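Local coordinates for protein 3-phytase (Klebsiella pneumoniae, PDB 2WNH) that probably hydrolyses phytate (inositol hexakisphosphate), releasing phosphate at the 3-position, as a member of the histidine acid phosphatase family, at residues F131-F136 / Q260-V265; T139-A144 / L256-K261; A144-A149 / G197-S202; S252-Y257 / M296-M301. The protein carries 3 engineered substitutions. All blocks are in the same frame, centred on the assembly; numbering follows the deposited sequence. Where two conformers were deposited one is given.

Contact 1: residues F131-F136 / Q260-V265; sequences FQTDKF and QKRGSV
The hydroxyl of T133 is the hub joining the short 3-10 turn at 133-135 to helix 256-274. T133 OG1 donates to the backbone carbonyl R262 O at 2.8 Å, lying in the carbonyl plane on a lone pair. In return T133 OG1 accepts a weak, strongly bent bond from R262 NE at 3.3 Å (N-H...O angle 123°). With OG1 between the backbone N and the carbonyl carbon (chi1 53°), the hydroxyl is turned onto the helix, and one small side chain can serve both atoms. The R262 chain bends at chi3 and runs alongside D134, pointing the same way, with carboxylate and guanidinium planes 34° apart. D134 OD2 lies over a guanidinium face, and D134 OD1 forms a long salt bridge to R262 NH2 at 3.4 Å. Beyond the polar atoms, the T133 methyl slides past V265, T133 CG2 to V265 CG1 3.5 Å, so the branched threonine pairs a hydroxyl with an apolar surface. R262 also packs on T292 and M296 of helix 291-301. The short hydroxyl-to-carbonyl bond is thus the best-formed polar link, while the Arg-Asp attraction is long and not aligned end to end.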
loop_
_atom_site.group_PDB
_atom_site.type_symbol
_atom_site.label_atom_id
_atom_site.label_comp_id
_atom_site.label_asym_id
_atom_site.label_seq_id
_atom_site.Cartn_x
_atom_site.Cartn_y
_atom_site.Cartn_z
ATOM N N PHE B 131 9.930 12.661 36.078
ATOM C CA PHE B 131 9.857 13.908 35.319
ATOM C C PHE B 131 9.559 15.178 36.140
ATOM O O PHE B 131 10.271 16.168 36.019
ATOM C CB PHE B 131 8.830 13.766 34.187
ATOM C CG PHE B 131 9.032 12.543 33.316
ATOM C CD1 PHE B 131 10.257 12.270 32.710
ATOM C CD2 PHE B 131 7.958 11.682 33.075
ATOM C CE1 PHE B 131 10.416 11.136 31.899
ATOM C CE2 PHE B 131 8.104 10.574 32.244
ATOM C CZ PHE B 131 9.327 10.290 31.674
ATOM N N GLN B 132 8.500 15.137 36.950
ATOM C CA GLN B 132 8.115 16.250 37.834
ATOM C C GLN B 132 8.856 16.073 39.152
ATOM O O GLN B 132 8.247 15.914 40.213
ATOM C CB GLN B 132 6.596 16.251 38.057
ATOM C CG GLN B 132 5.797 16.788 36.864
ATOM C CD GLN B 132 5.770 15.836 35.664
ATOM O OE1 GLN B 132 5.521 14.643 35.825
ATOM N NE2 GLN B 132 6.034 16.365 34.458
ATOM N N THR B 133 10.180 16.081 39.062
ATOM C CA THR B 133 11.046 15.759 40.201
ATOM C C THR B 133 11.019 16.837 41.300
ATOM O O THR B 133 11.370 16.577 42.454
ATOM C CB THR B 133 12.494 15.491 39.740
ATOM O OG1 THR B 133 12.961 16.595 38.949
ATOM C CG2 THR B 133 12.553 14.212 38.929
ATOM N N ASP B 134 10.555 18.029 40.948
ATOM C CA ASP B 134 10.389 19.081 41.945
ATOM C C ASP B 134 9.169 18.831 42.835
ATOM O O ASP B 134 8.905 19.583 43.779
ATOM C CB ASP B 134 10.366 20.465 41.280
ATOM C CG ASP B 134 9.273 20.607 40.219
ATOM O OD1 ASP B 134 8.675 19.591 39.789
ATOM O OD2 ASP B 134 9.012 21.760 39.806
ATOM N N LYS B 135 8.441 17.750 42.565
ATOM C CA LYS B 135 7.234 17.433 43.333
ATOM C C LYS B 135 7.429 16.271 44.321
ATOM O O LYS B 135 6.467 15.837 44.947
ATOM C CB LYS B 135 6.045 17.127 42.393
ATOM C CG LYS B 135 5.710 18.217 41.368
ATOM C CD LYS B 135 5.384 19.566 42.024
ATOM C CE LYS B 135 5.380 20.691 40.997
ATOM N NZ LYS B 135 5.306 22.032 41.664
ATOM N N PHE B 136 8.655 15.770 44.448
ATOM C CA PHE B 136 8.932 14.622 45.311
ATOM C C PHE B 136 10.108 14.917 46.238
ATOM O O PHE B 136 11.128 15.470 45.805
ATOM C CB PHE B 136 9.205 13.369 44.457
ATOM C CG PHE B 136 8.029 12.948 43.607
ATOM C CD1 PHE B 136 7.850 13.489 42.334
ATOM C CD2 PHE B 136 7.093 12.029 44.094
ATOM C CE1 PHE B 136 6.760 13.126 41.548
ATOM C CE2 PHE B 136 5.999 11.640 43.310
ATOM C CZ PHE B 136 5.830 12.201 42.032
ATOM N N GLN B 260 21.899 17.274 39.437
ATOM C CA GLN B 260 22.042 16.130 40.341
ATOM C C GLN B 260 20.769 15.891 41.148
ATOM O O GLN B 260 20.294 14.763 41.256
ATOM C CB GLN B 260 23.255 16.331 41.260
ATOM C CG GLN B 260 24.576 16.105 40.563
ATOM C CD GLN B 260 25.758 16.353 41.471
ATOM O OE1 GLN B 260 25.796 17.350 42.200
ATOM N NE2 GLN B 260 26.750 15.476 41.405
ATOM N N LYS B 261 20.198 16.956 41.709
ATOM C CA LYS B 261 18.976 16.813 42.499
ATOM C C LYS B 261 17.769 16.388 41.669
ATOM O O LYS B 261 16.983 15.536 42.082
ATOM C CB LYS B 261 18.631 18.109 43.261
ATOM C CG LYS B 261 19.572 18.386 44.436
ATOM C CD LYS B 261 19.590 17.254 45.474
ATOM C CE LYS B 261 18.190 16.886 46.004
ATOM N NZ LYS B 261 18.230 15.734 46.963
ATOM N N ARG B 262 17.623 16.999 40.497
ATOM C CA ARG B 262 16.388 16.855 39.743
ATOM C C ARG B 262 16.453 15.895 38.542
ATOM O O ARG B 262 15.412 15.537 38.008
ATOM C CB ARG B 262 15.868 18.234 39.314
ATOM C CG ARG B 262 15.352 19.110 40.482
ATOM C CD ARG B 262 14.531 20.274 39.964
ATOM N NE ARG B 262 13.265 19.826 39.392
ATOM C CZ ARG B 262 12.674 20.365 38.326
ATOM N NH1 ARG B 262 13.238 21.382 37.681
ATOM N NH2 ARG B 262 11.524 19.863 37.889
ATOM N N GLY B 263 17.655 15.501 38.137
ATOM C CA GLY B 263 17.852 14.593 37.009
ATOM C C GLY B 263 18.449 13.226 37.315
ATOM O O GLY B 263 18.451 12.355 36.442
ATOM N N SER B 264 18.975 13.013 38.528
ATOM C CA SER B 264 19.606 11.718 38.838
ATOM C C SER B 264 18.654 10.535 38.738
ATOM O O SER B 264 19.051 9.466 38.294
ATOM C CB SER B 264 20.258 11.721 40.228
ATOM O OG SER B 264 21.408 12.554 40.238
ATOM N N VAL B 265 17.408 10.730 39.160
ATOM C CA VAL B 265 16.410 9.653 39.141
ATOM C C VAL B 265 16.161 9.161 37.701
ATOM O O VAL B 265 16.006 7.959 37.459
ATOM C CB VAL B 265 15.115 10.098 39.859
ATOM C CG1 VAL B 265 14.435 11.257 39.118
ATOM C CG2 VAL B 265 14.169 8.933 40.105
#

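Contact 2: residues T139-A144 / L256-K261; sequences TQTDPA and LYTAQK
Y257 reaches from helix 256-274 to take the backbone N-H of D142 on its phenol oxygen, D142 N to Y257 OH 2.9 Å, in an almost perfectly straight bond of 177°. The amide comes in at the edge of the ring, near its plane. Next to it T141 wedges its methyl between two helix side chains one turn apart: T141 CG2 lies 3.8 Å from Y257 CE2, obliquely to the ring, and 3.7 Å from K261 CB. A threonine suits this position because beta-branching puts a compact methyl close to the backbone, where it can meet both side chains. K261 bends at chi2 and chi3, folding back so that the methylene K261 CE lies 3.1 Å from Q140 O. Its ammonium meets that carbonyl through water 1, which accepts from K261 NZ and donates to Q140 O; NZ also bonds S396 OG and A138 O. Less comfortable is the approach of T139 O to K261 O at 3.0 Å, two acceptors without a proton between them. The second shell fixes the loop: T139 OG1 is bonded to T133 O and Q140 NE2 to D134 O. D142 N-caps the next helix, D142 OD1 accepting from A144 N at 3.0 Å through the anti lone pair. R145, in the first turn of that helix, makes a cation-pi contact with Y257, and T258 OG1 bonds Q146 NE2. The loop 139-142 thus runs along one side of helix 256-274 into helix 143-154, while A259 and Q260 pack on helix 291-301.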
loop_
_atom_site.group_PDB
_atom_site.type_symbol
_atom_site.label_atom_id
_atom_site.label_comp_id
_atom_site.label_asym_id
_atom_site.label_seq_id
_atom_site.Cartn_x
_atom_site.Cartn_y
_atom_site.Cartn_z
ATOM N N THR B 139 13.952 14.345 45.426
ATOM C CA THR B 139 14.495 14.911 44.203
ATOM C C THR B 139 14.315 16.442 44.118
ATOM O O THR B 139 14.601 17.056 43.081
ATOM C CB THR B 139 13.904 14.160 42.957
ATOM O OG1 THR B 139 12.471 14.181 43.018
ATOM C CG2 THR B 139 14.364 12.707 42.940
ATOM N N GLN B 140 13.854 17.058 45.207
ATOM C CA GLN B 140 13.697 18.510 45.245
ATOM C C GLN B 140 15.005 19.181 45.605
ATOM O O GLN B 140 15.750 18.674 46.447
ATOM C CB GLN B 140 12.654 18.902 46.289
ATOM C CG GLN B 140 11.241 18.737 45.807
ATOM C CD GLN B 140 10.251 18.709 46.941
ATOM O OE1 GLN B 140 10.615 18.473 48.098
ATOM N NE2 GLN B 140 8.986 18.942 46.622
ATOM N N THR B 141 15.274 20.329 44.988
ATOM C CA THR B 141 16.441 21.141 45.366
ATOM C C THR B 141 16.159 21.888 46.671
ATOM O O THR B 141 14.994 22.117 47.035
ATOM C CB THR B 141 16.766 22.189 44.299
ATOM O OG1 THR B 141 15.593 22.959 44.025
ATOM C CG2 THR B 141 17.267 21.528 42.995
ATOM N N ASP B 142 17.228 22.264 47.369
ATOM C CA ASP B 142 17.106 23.216 48.472
ATOM C C ASP B 142 17.416 24.605 47.938
ATOM O O ASP B 142 18.483 24.798 47.360
ATOM C CB ASP B 142 17.976 22.868 49.674
ATOM C CG ASP B 142 17.612 23.712 50.888
ATOM O OD1 ASP B 142 17.892 24.932 50.858
ATOM O OD2 ASP B 142 17.009 23.171 51.843
ATOM N N PRO B 143 16.484 25.561 48.113
ATOM C CA PRO B 143 16.682 26.925 47.590
ATOM C C PRO B 143 18.043 27.560 47.961
ATOM O O PRO B 143 18.670 28.233 47.124
ATOM C CB PRO B 143 15.495 27.703 48.178
ATOM C CG PRO B 143 14.426 26.648 48.385
ATOM C CD PRO B 143 15.181 25.413 48.789
ATOM N N ALA B 144 18.514 27.327 49.187
ATOM C CA ALA B 144 19.790 27.920 49.633
ATOM C C ALA B 144 20.976 27.381 48.862
ATOM O O ALA B 144 21.885 28.117 48.514
ATOM C CB ALA B 144 19.996 27.668 51.116
ATOM N N LEU B 256 25.276 21.911 37.776
ATOM C CA LEU B 256 25.482 20.550 38.286
ATOM C C LEU B 256 24.617 20.215 39.495
ATOM O O LEU B 256 23.947 19.186 39.517
ATOM C CB LEU B 256 26.956 20.308 38.608
ATOM C CG LEU B 256 27.269 18.853 38.969
ATOM C CD1 LEU B 256 26.861 17.895 37.831
ATOM C CD2 LEU B 256 28.738 18.695 39.279
ATOM N N TYR B 257 24.635 21.068 40.514
ATOM C CA TYR B 257 23.793 20.826 41.686
ATOM C C TYR B 257 22.340 20.513 41.306
ATOM O O TYR B 257 21.739 19.510 41.785
ATOM C CB TYR B 257 23.832 22.015 42.695
ATOM C CG TYR B 257 22.772 21.859 43.787
ATOM C CD1 TYR B 257 22.956 20.964 44.846
ATOM C CD2 TYR B 257 21.580 22.570 43.742
ATOM C CE1 TYR B 257 21.981 20.779 45.804
ATOM C CE2 TYR B 257 20.596 22.384 44.695
ATOM C CZ TYR B 257 20.817 21.493 45.745
ATOM O OH TYR B 257 19.870 21.270 46.714
ATOM N N THR B 258 21.768 21.388 40.475
ATOM C CA THR B 258 20.357 21.294 40.103
ATOM C C THR B 258 20.134 19.996 39.325
ATOM O O THR B 258 19.161 19.276 39.576
ATOM C CB THR B 258 19.935 22.494 39.254
ATOM O OG1 THR B 258 20.074 23.699 40.030
ATOM C CG2 THR B 258 18.485 22.368 38.769
ATOM N N ALA B 259 21.047 19.711 38.399
ATOM C CA ALA B 259 20.928 18.503 37.567
ATOM C C ALA B 259 21.034 17.242 38.430
ATOM O O ALA B 259 20.338 16.253 38.195
ATOM C CB ALA B 259 21.986 18.504 36.487
ATOM N N GLN B 260 21.899 17.274 39.437
ATOM C CA GLN B 260 22.042 16.130 40.341
ATOM C C GLN B 260 20.769 15.891 41.148
ATOM O O GLN B 260 20.294 14.763 41.256
ATOM C CB GLN B 260 23.255 16.331 41.260
ATOM C CG GLN B 260 24.576 16.105 40.563
ATOM C CD GLN B 260 25.758 16.353 41.471
ATOM O OE1 GLN B 260 25.796 17.350 42.200
ATOM N NE2 GLN B 260 26.750 15.476 41.405
ATOM N N LYS B 261 20.198 16.956 41.709
ATOM C CA LYS B 261 18.976 16.813 42.499
ATOM C C LYS B 261 17.769 16.388 41.669
ATOM O O LYS B 261 16.983 15.536 42.082
ATOM C CB LYS B 261 18.631 18.109 43.261
ATOM C CG LYS B 261 19.572 18.386 44.436
ATOM C CD LYS B 261 19.590 17.254 45.474
ATOM C CE LYS B 261 18.190 16.886 46.004
ATOM N NZ LYS B 261 18.230 15.734 46.963
HETATM O O HOH W 1 15.836 16.412 48.086
#

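Contact 3: residues A144-A149 / G197-S202; sequences ARQLAA and GKTTIS
Helix 143-154 packs here against a small beta hairpin, the antiparallel pair of strands 191-193 and 199-201, at the end where the connecting turn enters its second strand. G197 lies in that turn with a positive phi of 93°, backbone angles that suit glycine because a CB would be jammed against the preceding carbonyl oxygen. The bridge itself is a single residue pair. Q146 leaves the helix with CG anti to the backbone N (chi1 -166°) and stays extended beyond it, sliding past T199, which points the opposite way. The amide oxygen Q146 OE1 receives the hydroxyl T199 OG1 at 2.8 Å, with the donor above the carbonyl plane and not on a lone pair. Q146 OE1 also takes a weak, bent bond from T199 N at 3.3 Å, and water 2 donates to Q146 OE1 at 3.0 Å while accepting from T199 N at 3.1 Å. The strand amide is therefore shared between glutamine and water. T199 OG1 stands beside its own backbone N (chi1 -51°), which lets the hydroxyl and the amide face OE1 together. Q146 NE2 is engaged by T258 OG1 of helix 256-274, and T199 OG1 also bonds Q193 NE2 on the partner strand. L147 lies beside the polar pair, on V191 and Q193. Because each group of the glutamine amide has its own partner, the flip of the amide is settled: the oxygen gathers donors from the hairpin while the nitrogen is held by the neighbouring helix, all without a formal charge.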
loop_
_atom_site.group_PDB
_atom_site.type_symbol
_atom_site.label_atom_id
_atom_site.label_comp_id
_atom_site.label_asym_id
_atom_site.label_seq_id
_atom_site.Cartn_x
_atom_site.Cartn_y
_atom_site.Cartn_z
ATOM N N ALA B 144 18.514 27.327 49.187
ATOM C CA ALA B 144 19.790 27.920 49.633
ATOM C C ALA B 144 20.976 27.381 48.862
ATOM O O ALA B 144 21.885 28.117 48.514
ATOM C CB ALA B 144 19.996 27.668 51.116
ATOM N N ARG B 145 20.961 26.074 48.581
ATOM C CA ARG B 145 22.035 25.451 47.801
ATOM C C ARG B 145 21.947 25.886 46.336
ATOM O O ARG B 145 22.962 26.194 45.709
ATOM C CB ARG B 145 21.920 23.917 47.878
ATOM C CG ARG B 145 22.364 23.287 49.200
ATOM C CD ARG B 145 23.913 23.323 49.381
ATOM N NE ARG B 145 24.638 22.531 48.385
ATOM C CZ ARG B 145 25.327 23.019 47.352
ATOM N NH1 ARG B 145 25.427 24.329 47.140
ATOM N NH2 ARG B 145 25.930 22.180 46.519
ATOM N N GLN B 146 20.728 25.925 45.800
ATOM C CA GLN B 146 20.558 26.343 44.405
ATOM C C GLN B 146 20.991 27.784 44.174
ATOM O O GLN B 146 21.623 28.090 43.165
ATOM C CB GLN B 146 19.132 26.137 43.918
ATOM C CG GLN B 146 19.009 26.244 42.394
ATOM C CD GLN B 146 17.605 25.949 41.940
ATOM O OE1 GLN B 146 16.660 26.670 42.292
ATOM N NE2 GLN B 146 17.446 24.862 41.166
ATOM N N LEU B 147 20.692 28.666 45.129
ATOM C CA LEU B 147 21.174 30.048 45.070
ATOM C C LEU B 147 22.700 30.132 44.963
ATOM O O LEU B 147 23.234 30.836 44.103
ATOM C CB LEU B 147 20.664 30.819 46.295
ATOM C CG LEU B 147 20.984 32.319 46.374
ATOM C CD1 LEU B 147 20.441 33.076 45.158
ATOM C CD2 LEU B 147 20.344 32.841 47.655
ATOM N N ALA B 148 23.395 29.413 45.841
ATOM C CA ALA B 148 24.845 29.344 45.816
ATOM C C ALA B 148 25.392 28.816 44.499
ATOM O O ALA B 148 26.311 29.393 43.912
ATOM C CB ALA B 148 25.338 28.459 46.976
ATOM N N ALA B 149 24.828 27.688 44.060
ATOM C CA ALA B 149 25.243 27.021 42.821
ATOM C C ALA B 149 25.115 27.898 41.577
ATOM O O ALA B 149 26.040 27.949 40.767
ATOM C CB ALA B 149 24.428 25.720 42.650
ATOM N N GLY B 197 10.993 29.058 45.677
ATOM C CA GLY B 197 12.436 28.801 45.708
ATOM C C GLY B 197 13.090 28.480 44.373
ATOM O O GLY B 197 14.254 28.060 44.342
ATOM N N LYS B 198 12.357 28.667 43.273
ATOM C CA LYS B 198 12.948 28.569 41.927
ATOM C C LYS B 198 13.935 29.718 41.670
ATOM O O LYS B 198 13.621 30.877 41.919
ATOM C CB LYS B 198 11.870 28.540 40.834
ATOM C CG LYS B 198 11.058 27.249 40.777
ATOM C CD LYS B 198 10.778 26.815 39.338
ATOM C CE LYS B 198 11.960 26.037 38.752
ATOM N NZ LYS B 198 11.648 25.394 37.440
ATOM N N THR B 199 15.122 29.381 41.172
ATOM C CA THR B 199 16.191 30.355 40.983
ATOM C C THR B 199 16.353 30.695 39.512
ATOM O O THR B 199 16.700 29.830 38.701
ATOM C CB THR B 199 17.529 29.808 41.508
ATOM O OG1 THR B 199 17.356 29.320 42.836
ATOM C CG2 THR B 199 18.603 30.876 41.505
ATOM N N THR B 200 16.110 31.956 39.170
ATOM C CA THR B 200 16.208 32.414 37.782
ATOM C C THR B 200 17.094 33.662 37.710
ATOM O O THR B 200 17.374 34.287 38.741
ATOM C CB THR B 200 14.814 32.734 37.211
ATOM O OG1 THR B 200 14.195 33.734 38.027
ATOM C CG2 THR B 200 13.936 31.485 37.202
ATOM N N ILE B 201 17.531 34.011 36.500
ATOM C CA ILE B 201 18.314 35.224 36.253
ATOM C C ILE B 201 17.382 36.279 35.661
ATOM O O ILE B 201 16.743 36.051 34.628
ATOM C CB ILE B 201 19.487 34.976 35.265
ATOM C CG1 ILE B 201 20.323 33.731 35.638
ATOM C CG2 ILE B 201 20.312 36.247 35.042
ATOM C CD1 ILE B 201 21.213 33.856 36.833
ATOM N N SER B 202 17.282 37.437 36.310
ATOM C CA SER B 202 16.405 38.483 35.784
ATOM C C SER B 202 16.923 38.938 34.426
ATOM O O SER B 202 18.136 38.932 34.167
ATOM C CB SER B 202 16.309 39.664 36.761
ATOM O OG SER B 202 17.558 40.318 36.816
HETATM O O HOH W 2 14.866 26.618 39.846
#

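Contact 4: residues S252-Y257 / M296-M301; sequences SNDVLY and MVRTLM
D254 and R298 cross at about a right angle, with carboxylate and guanidinium planes 53° apart, and meet in a side-on, two-nitrogen salt bridge. R298 NE donates to D254 OD1 at 3.0 Å in a nearly straight bond of 165°, with OD1 lying in the guanidinium plane but approached from above the carboxylate. R298 NH2 reaches the other oxygen, D254 OD2, at 2.8 Å on its syn lone pair. To present this edge the arginine takes the crowded first position (chi1 59°) and bends again at chi2, curling back along its own helix; NH1 is held by G313 O. T299, the next residue, crosses the aspartate obliquely and adds a third bond, T299 OG1 to D254 OD1 at 2.7 Å. Two donors thus grip OD1, both from above the carboxylate plane, which should favour the ionised acid and fix its rotation. The threonine's other branch, T299 CG2, rests 3.6 Å from the backbone oxygen D254 O. M296 CG sits 3.5 Å from N253 O, and further along the methyls L256 CD1 and L300 CD2 approach to 4.2 Å, an apolar close to a largely polar contact. N253 and D254 are the central residues of a type I turn from S252 to V255, and V255 is the N-cap of helix 256-274. A side-on Asp-Arg pair thus anchors the type I turn that leads into helix 256-274 to helix 291-301, which follows strand 284-289 of the central sheet in this histidine phosphatase fold.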
loop_
_atom_site.group_PDB
_atom_site.type_symbol
_atom_site.label_atom_id
_atom_site.label_comp_id
_atom_site.label_asym_id
_atom_site.label_seq_id
_atom_site.Cartn_x
_atom_site.Cartn_y
_atom_site.Cartn_z
ATOM N N SER B 252 20.861 27.510 34.562
ATOM C CA SER B 252 19.689 26.932 35.207
ATOM C C SER B 252 19.750 25.403 35.214
ATOM O O SER B 252 20.334 24.796 36.114
ATOM C CB SER B 252 18.376 27.455 34.593
ATOM O OG SER B 252 18.291 27.204 33.184
ATOM N N ASN B 253 19.158 24.773 34.198
ATOM C CA ASN B 253 19.127 23.306 34.129
ATOM C C ASN B 253 20.479 22.617 34.064
ATOM O O ASN B 253 20.597 21.457 34.467
ATOM C CB ASN B 253 18.295 22.873 32.925
ATOM C CG ASN B 253 16.969 23.566 32.874
ATOM O OD1 ASN B 253 16.265 23.629 33.864
ATOM N ND2 ASN B 253 16.624 24.090 31.715
ATOM N N ASP B 254 21.487 23.298 33.535
ATOM C CA ASP B 254 22.797 22.691 33.349
ATOM C C ASP B 254 23.769 22.993 34.505
ATOM O O ASP B 254 24.955 22.721 34.400
ATOM C CB ASP B 254 23.381 23.090 31.995
ATOM C CG ASP B 254 22.579 22.513 30.829
ATOM O OD1 ASP B 254 22.072 21.365 30.943
ATOM O OD2 ASP B 254 22.443 23.195 29.796
ATOM N N VAL B 255 23.249 23.587 35.576
ATOM C CA VAL B 255 24.003 23.769 36.827
ATOM C C VAL B 255 24.063 22.392 37.507
ATOM O O VAL B 255 23.027 21.797 37.787
ATOM C CB VAL B 255 23.307 24.808 37.752
ATOM C CG1 VAL B 255 23.975 24.848 39.134
ATOM C CG2 VAL B 255 23.346 26.206 37.105
ATOM N N LEU B 256 25.276 21.911 37.776
ATOM C CA LEU B 256 25.482 20.550 38.286
ATOM C C LEU B 256 24.617 20.215 39.495
ATOM O O LEU B 256 23.947 19.186 39.517
ATOM C CB LEU B 256 26.956 20.308 38.608
ATOM C CG LEU B 256 27.269 18.853 38.969
ATOM C CD1 LEU B 256 26.861 17.895 37.831
ATOM C CD2 LEU B 256 28.738 18.695 39.279
ATOM N N TYR B 257 24.635 21.068 40.514
ATOM C CA TYR B 257 23.793 20.826 41.686
ATOM C C TYR B 257 22.340 20.513 41.306
ATOM O O TYR B 257 21.739 19.510 41.785
ATOM C CB TYR B 257 23.832 22.015 42.695
ATOM C CG TYR B 257 22.772 21.859 43.787
ATOM C CD1 TYR B 257 22.956 20.964 44.846
ATOM C CD2 TYR B 257 21.580 22.570 43.742
ATOM C CE1 TYR B 257 21.981 20.779 45.804
ATOM C CE2 TYR B 257 20.596 22.384 44.695
ATOM C CZ TYR B 257 20.817 21.493 45.745
ATOM O OH TYR B 257 19.870 21.270 46.714
ATOM N N MET B 296 19.104 18.240 32.097
ATOM C CA MET B 296 19.681 17.721 33.346
ATOM C C MET B 296 20.401 16.398 33.130
ATOM O O MET B 296 21.521 16.191 33.610
ATOM C CB MET B 296 18.618 17.628 34.419
ATOM C CG MET B 296 18.190 19.004 34.904
ATOM S SD MET B 296 16.906 18.940 36.158
ATOM C CE MET B 296 15.590 18.043 35.365
ATOM N N VAL B 297 19.762 15.498 32.383
ATOM C CA VAL B 297 20.389 14.225 32.053
ATOM C C VAL B 297 21.725 14.374 31.307
ATOM O O VAL B 297 22.723 13.740 31.690
ATOM C CB VAL B 297 19.411 13.308 31.299
ATOM C CG1 VAL B 297 20.138 12.040 30.842
ATOM C CG2 VAL B 297 18.242 12.963 32.217
ATOM N N ARG B 298 21.777 15.191 30.251
ATOM C CA ARG B 298 23.024 15.349 29.510
ATOM C C ARG B 298 24.093 16.011 30.375
ATOM O O ARG B 298 25.266 15.721 30.225
ATOM C CB ARG B 298 22.844 16.081 28.161
ATOM C CG ARG B 298 22.261 17.489 28.233
ATOM C CD ARG B 298 23.324 18.607 28.253
ATOM N NE ARG B 298 22.658 19.909 28.385
ATOM C CZ ARG B 298 22.109 20.567 27.360
ATOM N NH1 ARG B 298 22.158 20.036 26.145
ATOM N NH2 ARG B 298 21.499 21.749 27.544
ATOM N N THR B 299 23.685 16.909 31.273
ATOM C CA THR B 299 24.666 17.477 32.220
ATOM C C THR B 299 25.309 16.404 33.100
ATOM O O THR B 299 26.539 16.366 33.245
ATOM C CB THR B 299 24.064 18.667 33.011
ATOM O OG1 THR B 299 23.943 19.762 32.105
ATOM C CG2 THR B 299 24.967 19.086 34.175
ATOM N N LEU B 300 24.485 15.519 33.661
ATOM C CA LEU B 300 24.996 14.414 34.482
ATOM C C LEU B 300 25.871 13.467 33.672
ATOM O O LEU B 300 26.873 12.929 34.169
ATOM C CB LEU B 300 23.844 13.672 35.184
ATOM C CG LEU B 300 23.032 14.489 36.202
ATOM C CD1 LEU B 300 21.923 13.631 36.728
ATOM C CD2 LEU B 300 23.930 14.980 37.319
ATOM N N MET B 301 25.521 13.284 32.399
ATOM C CA MET B 301 26.344 12.487 31.460
ATOM C C MET B 301 27.647 13.164 31.082
ATOM O O MET B 301 28.525 12.516 30.509
ATOM C CB MET B 301 25.558 12.159 30.181
ATOM C CG MET B 301 24.338 11.275 30.386
ATOM S SD MET B 301 23.272 11.299 28.915
ATOM C CE MET B 301 23.911 9.903 28.016
#

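In the fold
Helix 256-274 is the common thread: contacts 1, 2 and 4 all use it, and contact 3 adjoins contact 2 through helix 143-154. The centres of contacts 1 and 2 lie about 8 Å apart, those of contacts 2 and 3 about 9 Å, those of contacts 2 and 4 about 10 Å, and those of contacts 1 and 3 about 16 Å. Along the chain, loop 131-142 comes first, then helix 143-154, hairpin strand 199-201, helix 256-274 and helix 291-301. Contact 3 closes before contact 4 opens, and contacts 1 and 4 interleave. Together they link the hairpin and helix 143-154, through helix 256-274, to helix 291-301 beside the central sheet, a continuous structural network away from the annotated metal site.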